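Local coordinates for uncharacterized protein (Legionella pneumophila subsp. pneumophila, PDB 5T2X) that is of unknown function but folds as a predominantly helical, strand-free protein of the DUF5630 family, at residues F132-Y143 with Y153-A164. Residues are numbered along the deposited sequence; the frame is centred on the assembly and turned at random.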
ATOM      1  N   PHE A 132       1.468   0.151  -0.647  1.00 34.00           N
ATOM      2  CA  PHE A 132       1.557   0.085   0.810  1.00 27.05           C
ATOM      3  C   PHE A 132       2.702   0.941   1.334  1.00 27.46           C
ATOM      4  O   PHE A 132       2.578   1.574   2.388  1.00 36.66           O
ATOM      5  CB  PHE A 132       1.727  -1.363   1.269  1.00 28.51           C
ATOM      6  CG  PHE A 132       1.994  -1.501   2.745  1.00 34.70           C
ATOM      7  CD1 PHE A 132       0.949  -1.531   3.652  1.00 35.14           C
ATOM      8  CD2 PHE A 132       3.294  -1.591   3.225  1.00 29.61           C
ATOM      9  CE1 PHE A 132       1.191  -1.652   5.009  1.00 37.43           C
ATOM     10  CE2 PHE A 132       3.542  -1.708   4.578  1.00 33.96           C
ATOM     11  CZ  PHE A 132       2.489  -1.742   5.472  1.00 34.22           C
ATOM     12  N   TYR A 133       3.832   0.954   0.623  1.00 33.07           N
ATOM     13  CA  TYR A 133       4.967   1.764   1.051  1.00 27.98           C
ATOM     14  C   TYR A 133       4.595   3.238   1.116  1.00 30.58           C
ATOM     15  O   TYR A 133       5.023   3.957   2.026  1.00 32.89           O
ATOM     16  CB  TYR A 133       6.149   1.556   0.102  1.00 27.40           C
ATOM     17  CG  TYR A 133       6.534   0.111  -0.124  1.00 29.94           C
ATOM     18  CD1 TYR A 133       6.595  -0.789   0.931  1.00 35.12           C
ATOM     19  CD2 TYR A 133       6.831  -0.354  -1.399  1.00 32.24           C
ATOM     20  CE1 TYR A 133       6.947  -2.110   0.723  1.00 29.65           C
ATOM     21  CE2 TYR A 133       7.181  -1.671  -1.617  1.00 29.03           C
ATOM     22  CZ  TYR A 133       7.238  -2.544  -0.553  1.00 38.67           C
ATOM     23  OH  TYR A 133       7.588  -3.857  -0.772  1.00 42.53           O
ATOM     24  N   ALA A 134       3.791   3.705   0.159  1.00 31.32           N
ATOM     25  CA  ALA A 134       3.388   5.106   0.142  1.00 30.26           C
ATOM     26  C   ALA A 134       2.441   5.418   1.293  1.00 29.29           C
ATOM     27  O   ALA A 134       2.607   6.426   1.990  1.00 28.32           O
ATOM     28  CB  ALA A 134       2.739   5.450  -1.197  1.00 26.76           C
ATOM     29  N   TYR A 135       1.432   4.567   1.501  1.00 25.21           N
ATOM     30  CA  TYR A 135       0.513   4.769   2.617  1.00 27.27           C
ATOM     31  C   TYR A 135       1.252   4.750   3.949  1.00 28.65           C
ATOM     32  O   TYR A 135       0.948   5.544   4.847  1.00 33.82           O
ATOM     33  CB  TYR A 135      -0.581   3.701   2.596  1.00 26.63           C
ATOM     34  CG  TYR A 135      -1.650   3.930   1.551  1.00 28.93           C
ATOM     35  CD1 TYR A 135      -2.094   5.211   1.253  1.00 27.44           C
ATOM     36  CD2 TYR A 135      -2.214   2.862   0.860  1.00 27.46           C
ATOM     37  CE1 TYR A 135      -3.074   5.426   0.298  1.00 30.30           C
ATOM     38  CE2 TYR A 135      -3.194   3.067  -0.098  1.00 28.28           C
ATOM     39  CZ  TYR A 135      -3.618   4.351  -0.375  1.00 36.57           C
ATOM     40  OH  TYR A 135      -4.592   4.562  -1.325  1.00 42.57           O
ATOM     41  N   ASN A 136       2.232   3.856   4.092  1.00 34.63           N
ATOM     42  CA  ASN A 136       3.007   3.798   5.327  1.00 31.20           C
ATOM     43  C   ASN A 136       3.829   5.067   5.518  1.00 30.71           C
ATOM     44  O   ASN A 136       3.851   5.645   6.611  1.00 33.88           O
ATOM     45  CB  ASN A 136       3.914   2.567   5.317  1.00 36.47           C
ATOM     46  CG  ASN A 136       4.704   2.415   6.600  1.00 43.54           C
ATOM     47  OD1 ASN A 136       4.240   2.786   7.676  1.00 46.80           O
ATOM     48  ND2 ASN A 136       5.910   1.872   6.490  1.00 43.77           N
ATOM     49  N   SER A 137       4.505   5.518   4.461  1.00 25.55           N
ATOM     50  CA  SER A 137       5.347   6.705   4.570  1.00 30.40           C
ATOM     51  C   SER A 137       4.510   7.970   4.723  1.00 31.43           C
ATOM     52  O   SER A 137       4.885   8.881   5.471  1.00 27.55           O
ATOM     53  CB  SER A 137       6.266   6.805   3.352  1.00 26.00           C
ATOM     54  OG  SER A 137       7.135   7.919   3.456  1.00 46.71           O
ATOM     55  N   LEU A 138       3.372   8.046   4.028  1.00 30.14           N
ATOM     56  CA  LEU A 138       2.515   9.221   4.150  1.00 26.91           C
ATOM     57  C   LEU A 138       1.875   9.316   5.529  1.00 27.25           C
ATOM     58  O   LEU A 138       1.681  10.424   6.041  1.00 31.40           O
ATOM     59  CB  LEU A 138       1.438   9.209   3.066  1.00 27.64           C
ATOM     60  CG  LEU A 138       1.880   9.635   1.665  1.00 29.56           C
ATOM     61  CD1 LEU A 138       0.757   9.426   0.665  1.00 27.39           C
ATOM     62  CD2 LEU A 138       2.329  11.088   1.670  1.00 23.64           C
ATOM     63  N   SER A 139       1.537   8.179   6.143  1.00 28.37           N
ATOM     64  CA  SER A 139       0.978   8.217   7.491  1.00 34.64           C
ATOM     65  C   SER A 139       2.009   8.689   8.507  1.00 34.58           C
ATOM     66  O   SER A 139       1.655   9.376   9.471  1.00 36.56           O
ATOM     67  CB  SER A 139       0.430   6.843   7.884  1.00 29.32           C
ATOM     68  OG  SER A 139       1.468   5.884   7.978  1.00 45.00           O
ATOM     69  N   THR A 140       3.281   8.335   8.311  1.00 29.93           N
ATOM     70  CA  THR A 140       4.336   8.886   9.155  1.00 34.97           C
ATOM     71  C   THR A 140       4.469  10.390   8.950  1.00 30.63           C
ATOM     72  O   THR A 140       4.631  11.144   9.917  1.00 34.40           O
ATOM     73  CB  THR A 140       5.663   8.184   8.863  1.00 26.19           C
ATOM     74  OG1 THR A 140       5.553   6.794   9.192  1.00 31.94           O
ATOM     75  CG2 THR A 140       6.790   8.807   9.679  1.00 30.22           C
ATOM     76  N   TRP A 141       4.390  10.842   7.697  1.00 30.16           N
ATOM     77  CA  TRP A 141       4.470  12.270   7.404  1.00 24.82           C
ATOM     78  C   TRP A 141       3.346  13.037   8.088  1.00 29.99           C
ATOM     79  O   TRP A 141       3.577  14.079   8.710  1.00 35.38           O
ATOM     80  CB  TRP A 141       4.433  12.487   5.890  1.00 25.55           C
ATOM     81  CG  TRP A 141       4.113  13.888   5.472  1.00 28.56           C
ATOM     82  CD1 TRP A 141       4.941  14.972   5.527  1.00 24.50           C
ATOM     83  CD2 TRP A 141       2.880  14.355   4.908  1.00 31.52           C
ATOM     84  NE1 TRP A 141       4.298  16.084   5.042  1.00 26.76           N
ATOM     85  CE2 TRP A 141       3.031  15.732   4.655  1.00 33.17           C
ATOM     86  CE3 TRP A 141       1.663  13.741   4.596  1.00 32.37           C
ATOM     87  CZ2 TRP A 141       2.011  16.508   4.107  1.00 28.37           C
ATOM     88  CZ3 TRP A 141       0.650  14.512   4.051  1.00 32.42           C
ATOM     89  CH2 TRP A 141       0.831  15.880   3.812  1.00 29.63           C
ATOM     90  N   ALA A 142       2.114  12.532   7.986  1.00 28.12           N
ATOM     91  CA  ALA A 142       0.992  13.225   8.605  1.00 23.06           C
ATOM     92  C   ALA A 142       1.041  13.131  10.123  1.00 26.60           C
ATOM     93  O   ALA A 142       0.585  14.050  10.813  1.00 24.78           O
ATOM     94  CB  ALA A 142      -0.328  12.665   8.074  1.00 19.92           C
ATOM     95  N   TYR A 143       1.598  12.044  10.663  1.00 27.13           N
ATOM     96  CA  TYR A 143       1.685  11.912  12.114  1.00 32.17           C
ATOM     97  C   TYR A 143       2.666  12.917  12.701  1.00 30.56           C
ATOM     98  O   TYR A 143       2.398  13.512  13.751  1.00 38.37           O
ATOM     99  CB  TYR A 143       2.086  10.489  12.498  1.00 29.15           C
ATOM    100  CG  TYR A 143       2.236  10.300  13.991  1.00 34.80           C
ATOM    101  CD1 TYR A 143       1.120  10.212  14.812  1.00 31.87           C
ATOM    102  CD2 TYR A 143       3.492  10.220  14.580  1.00 28.72           C
ATOM    103  CE1 TYR A 143       1.247  10.045  16.178  1.00 31.30           C
ATOM    104  CE2 TYR A 143       3.630  10.049  15.947  1.00 32.66           C
ATOM    105  CZ  TYR A 143       2.504   9.963  16.741  1.00 35.39           C
ATOM    106  OH  TYR A 143       2.631   9.794  18.100  1.00 42.10           O
ATOM    107  N   TYR A 153      -4.107  17.059  11.010  1.00 32.95           N
ATOM    108  CA  TYR A 153      -3.317  16.076  10.280  1.00 31.66           C
ATOM    109  C   TYR A 153      -3.442  14.673  10.855  1.00 30.87           C
ATOM    110  O   TYR A 153      -3.037  13.713  10.191  1.00 38.60           O
ATOM    111  CB  TYR A 153      -1.846  16.494  10.244  1.00 24.67           C
ATOM    112  CG  TYR A 153      -1.505  17.372   9.063  1.00 31.04           C
ATOM    113  CD1 TYR A 153      -1.709  18.745   9.112  1.00 36.01           C
ATOM    114  CD2 TYR A 153      -0.988  16.828   7.895  1.00 28.30           C
ATOM    115  CE1 TYR A 153      -1.400  19.552   8.034  1.00 39.16           C
ATOM    116  CE2 TYR A 153      -0.676  17.627   6.810  1.00 29.60           C
ATOM    117  CZ  TYR A 153      -0.886  18.988   6.886  1.00 38.76           C
ATOM    118  OH  TYR A 153      -0.578  19.789   5.811  1.00 51.90           O
ATOM    119  N   SER A 154      -3.987  14.528  12.066  1.00 25.15           N
ATOM    120  CA  SER A 154      -4.305  13.197  12.565  1.00 32.99           C
ATOM    121  C   SER A 154      -5.359  12.528  11.695  1.00 34.74           C
ATOM    122  O   SER A 154      -5.411  11.295  11.616  1.00 35.77           O
ATOM    123  CB  SER A 154      -4.779  13.273  14.016  1.00 31.72           C
ATOM    124  OG  SER A 154      -5.980  14.018  14.121  1.00 32.20           O
ATOM    125  N   LEU A 155      -6.201  13.327  11.035  1.00 35.76           N
ATOM    126  CA  LEU A 155      -7.190  12.775  10.115  1.00 33.83           C
ATOM    127  C   LEU A 155      -6.516  12.096   8.930  1.00 28.23           C
ATOM    128  O   LEU A 155      -6.917  10.999   8.524  1.00 32.59           O
ATOM    129  CB  LEU A 155      -8.129  13.882   9.631  1.00 33.30           C
ATOM    130  CG  LEU A 155      -9.328  14.305  10.487  1.00 34.23           C
ATOM    131  CD1 LEU A 155      -8.928  14.676  11.906  1.00 30.87           C
ATOM    132  CD2 LEU A 155     -10.038  15.470   9.818  1.00 34.65           C
ATOM    133  N   LEU A 156      -5.493  12.737   8.361  1.00 22.11           N
ATOM    134  CA  LEU A 156      -4.768  12.134   7.246  1.00 27.68           C
ATOM    135  C   LEU A 156      -3.990  10.905   7.694  1.00 29.61           C
ATOM    136  O   LEU A 156      -3.912   9.914   6.959  1.00 31.17           O
ATOM    137  CB  LEU A 156      -3.825  13.156   6.613  1.00 33.29           C
ATOM    138  CG  LEU A 156      -4.465  14.269   5.788  1.00 37.30           C
ATOM    139  CD1 LEU A 156      -3.389  15.159   5.191  1.00 37.78           C
ATOM    140  CD2 LEU A 156      -5.344  13.680   4.698  1.00 38.91           C
ATOM    141  N   THR A 157      -3.406  10.956   8.894  1.00 29.33           N
ATOM    142  CA  THR A 157      -2.632   9.825   9.399  1.00 30.06           C
ATOM    143  C   THR A 157      -3.478   8.560   9.440  1.00 28.29           C
ATOM    144  O   THR A 157      -3.053   7.498   8.975  1.00 31.96           O
ATOM    145  CB  THR A 157      -2.084  10.140  10.791  1.00 41.51           C
ATOM    146  OG1 THR A 157      -1.475  11.437  10.790  1.00 59.91           O
ATOM    147  CG2 THR A 157      -1.050   9.108  11.196  1.00 37.60           C
ATOM    148  N   LEU A 158      -4.688   8.661   9.993  1.00 34.31           N
ATOM    149  CA  LEU A 158      -5.553   7.493  10.082  1.00 30.03           C
ATOM    150  C   LEU A 158      -6.147   7.132   8.727  1.00 30.40           C
ATOM    151  O   LEU A 158      -6.399   5.953   8.457  1.00 30.27           O
ATOM    152  CB  LEU A 158      -6.661   7.740  11.104  1.00 27.93           C
ATOM    153  CG  LEU A 158      -7.363   6.497  11.646  1.00 33.83           C
ATOM    154  CD1 LEU A 158      -6.358   5.592  12.340  1.00 39.90           C
ATOM    155  CD2 LEU A 158      -8.476   6.893  12.601  1.00 39.26           C
ATOM    156  N   HIS A 159      -6.372   8.126   7.864  1.00 27.22           N
ATOM    157  CA  HIS A 159      -6.914   7.845   6.538  1.00 32.45           C
ATOM    158  C   HIS A 159      -5.941   7.020   5.704  1.00 32.45           C
ATOM    159  O   HIS A 159      -6.350   6.083   5.008  1.00 32.48           O
ATOM    160  CB  HIS A 159      -7.254   9.148   5.820  1.00 26.00           C
ATOM    161  CG  HIS A 159      -7.623   8.960   4.382  1.00 41.44           C
ATOM    162  ND1 HIS A 159      -8.790   8.343   3.987  1.00 42.03           N
ATOM    163  CD2 HIS A 159      -6.971   9.297   3.243  1.00 39.05           C
ATOM    164  CE1 HIS A 159      -8.845   8.315   2.668  1.00 41.44           C
ATOM    165  NE2 HIS A 159      -7.754   8.886   2.191  1.00 42.72           N
ATOM    166  N   TYR A 160      -4.652   7.360   5.752  1.00 29.76           N
ATOM    167  CA  TYR A 160      -3.668   6.611   4.978  1.00 28.68           C
ATOM    168  C   TYR A 160      -3.547   5.180   5.484  1.00 29.92           C
ATOM    169  O   TYR A 160      -3.388   4.247   4.688  1.00 28.79           O
ATOM    170  CB  TYR A 160      -2.315   7.319   5.022  1.00 29.85           C
ATOM    171  CG  TYR A 160      -2.290   8.632   4.271  1.00 32.98           C
ATOM    172  CD1 TYR A 160      -2.894   8.753   3.025  1.00 31.30           C
ATOM    173  CD2 TYR A 160      -1.671   9.753   4.810  1.00 26.41           C
ATOM    174  CE1 TYR A 160      -2.876   9.953   2.334  1.00 28.99           C
ATOM    175  CE2 TYR A 160      -1.650  10.956   4.128  1.00 29.65           C
ATOM    176  CZ  TYR A 160      -2.253  11.050   2.891  1.00 34.32           C
ATOM    177  OH  TYR A 160      -2.233  12.246   2.209  1.00 40.42           O
ATOM    178  N   ALA A 161      -3.628   4.987   6.802  1.00 30.74           N
ATOM    179  CA  ALA A 161      -3.587   3.638   7.355  1.00 30.60           C
ATOM    180  C   ALA A 161      -4.857   2.864   7.018  1.00 33.13           C
ATOM    181  O   ALA A 161      -4.806   1.649   6.795  1.00 35.45           O
ATOM    182  CB  ALA A 161      -3.376   3.698   8.867  1.00 25.81           C
ATOM    183  N   GLN A 162      -6.002   3.549   6.976  1.00 38.44           N
ATOM    184  CA  GLN A 162      -7.250   2.884   6.616  1.00 34.71           C
ATOM    185  C   GLN A 162      -7.229   2.426   5.163  1.00 38.22           C
ATOM    186  O   GLN A 162      -7.737   1.346   4.838  1.00 36.17           O
ATOM    187  CB  GLN A 162      -8.432   3.820   6.870  1.00 32.23           C
ATOM    188  CG  GLN A 162      -9.776   3.273   6.421  1.00 49.51           C
ATOM    189  CD  GLN A 162     -10.929   4.184   6.799  1.00 75.61           C
ATOM    190  OE1 GLN A 162     -10.758   5.144   7.550  1.00 73.73           O
ATOM    191  NE2 GLN A 162     -12.113   3.887   6.276  1.00 82.57           N
ATOM    192  N   LYS A 163      -6.649   3.235   4.275  1.00 30.05           N
ATOM    193  CA  LYS A 163      -6.509   2.823   2.884  1.00 32.24           C
ATOM    194  C   LYS A 163      -5.597   1.611   2.751  1.00 35.51           C
ATOM    195  O   LYS A 163      -5.826   0.756   1.889  1.00 33.33           O
ATOM    196  CB  LYS A 163      -5.988   3.988   2.042  1.00 30.06           C
ATOM    197  CG  LYS A 163      -7.081   4.905   1.518  1.00 33.24           C
ATOM    198  CD  LYS A 163      -7.967   4.162   0.530  1.00 48.31           C
ATOM    199  CE  LYS A 163      -9.081   5.046   0.004  1.00 53.64           C
ATOM    200  NZ  LYS A 163      -9.957   4.306  -0.945  1.00 54.52           N
ATOM    201  N   ALA A 164      -4.567   1.511   3.596  1.00 31.18           N
ATOM    202  CA  ALA A 164      -3.711   0.333   3.565  1.00 31.78           C
ATOM    203  C   ALA A 164      -4.484  -0.925   3.942  1.00 35.06           C
ATOM    204  O   ALA A 164      -4.157  -2.019   3.470  1.00 42.88           O
ATOM    205  CB  ALA A 164      -2.512   0.528   4.493  1.00 29.12           C
TER
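Y135 and Y160, and farther along S139 and T157, meet where the helices of 132-143 and 153-164 run antiparallel, their axes 7.7 Å apart at closest approach and their directions 165° apart. Spacing is closest at S139 and T157, CA atoms 4.4 Å apart, where small side chains meet and T157 CG2 lies 3.2 Å from S139 O. T157 OG1 donates a hydrogen bond of 2.8 Å to Y153 O, a carbonyl that also accepts T157 N from the opposite face of its plane. The pair is a helical hairpin, closed by a short connection, and packs against helices 117-128 and 169-185 in this all-helical fold: L138 rests on A127 of the former, T157 on T179 of the latter. Y160 is a knob in the hole formed by Y135, L138, S139 and W141; with CG anti to its carbonyl carbon (chi1 -69°) the ring is carried across to helix 132-143, where L138 CB makes a CH-pi contact over one face, 3.8 Å from the ring centroid. K163 CB does likewise over one face of Y135, 3.6 Å from the centroid, while Y135 OH is hydrogen-bonded to H130 ND1. Near the turn, the edge of the Y153 ring points at the face of the six-membered ring of W141 in a T-shaped pair, centroids 5.6 Å apart and planes at 88°.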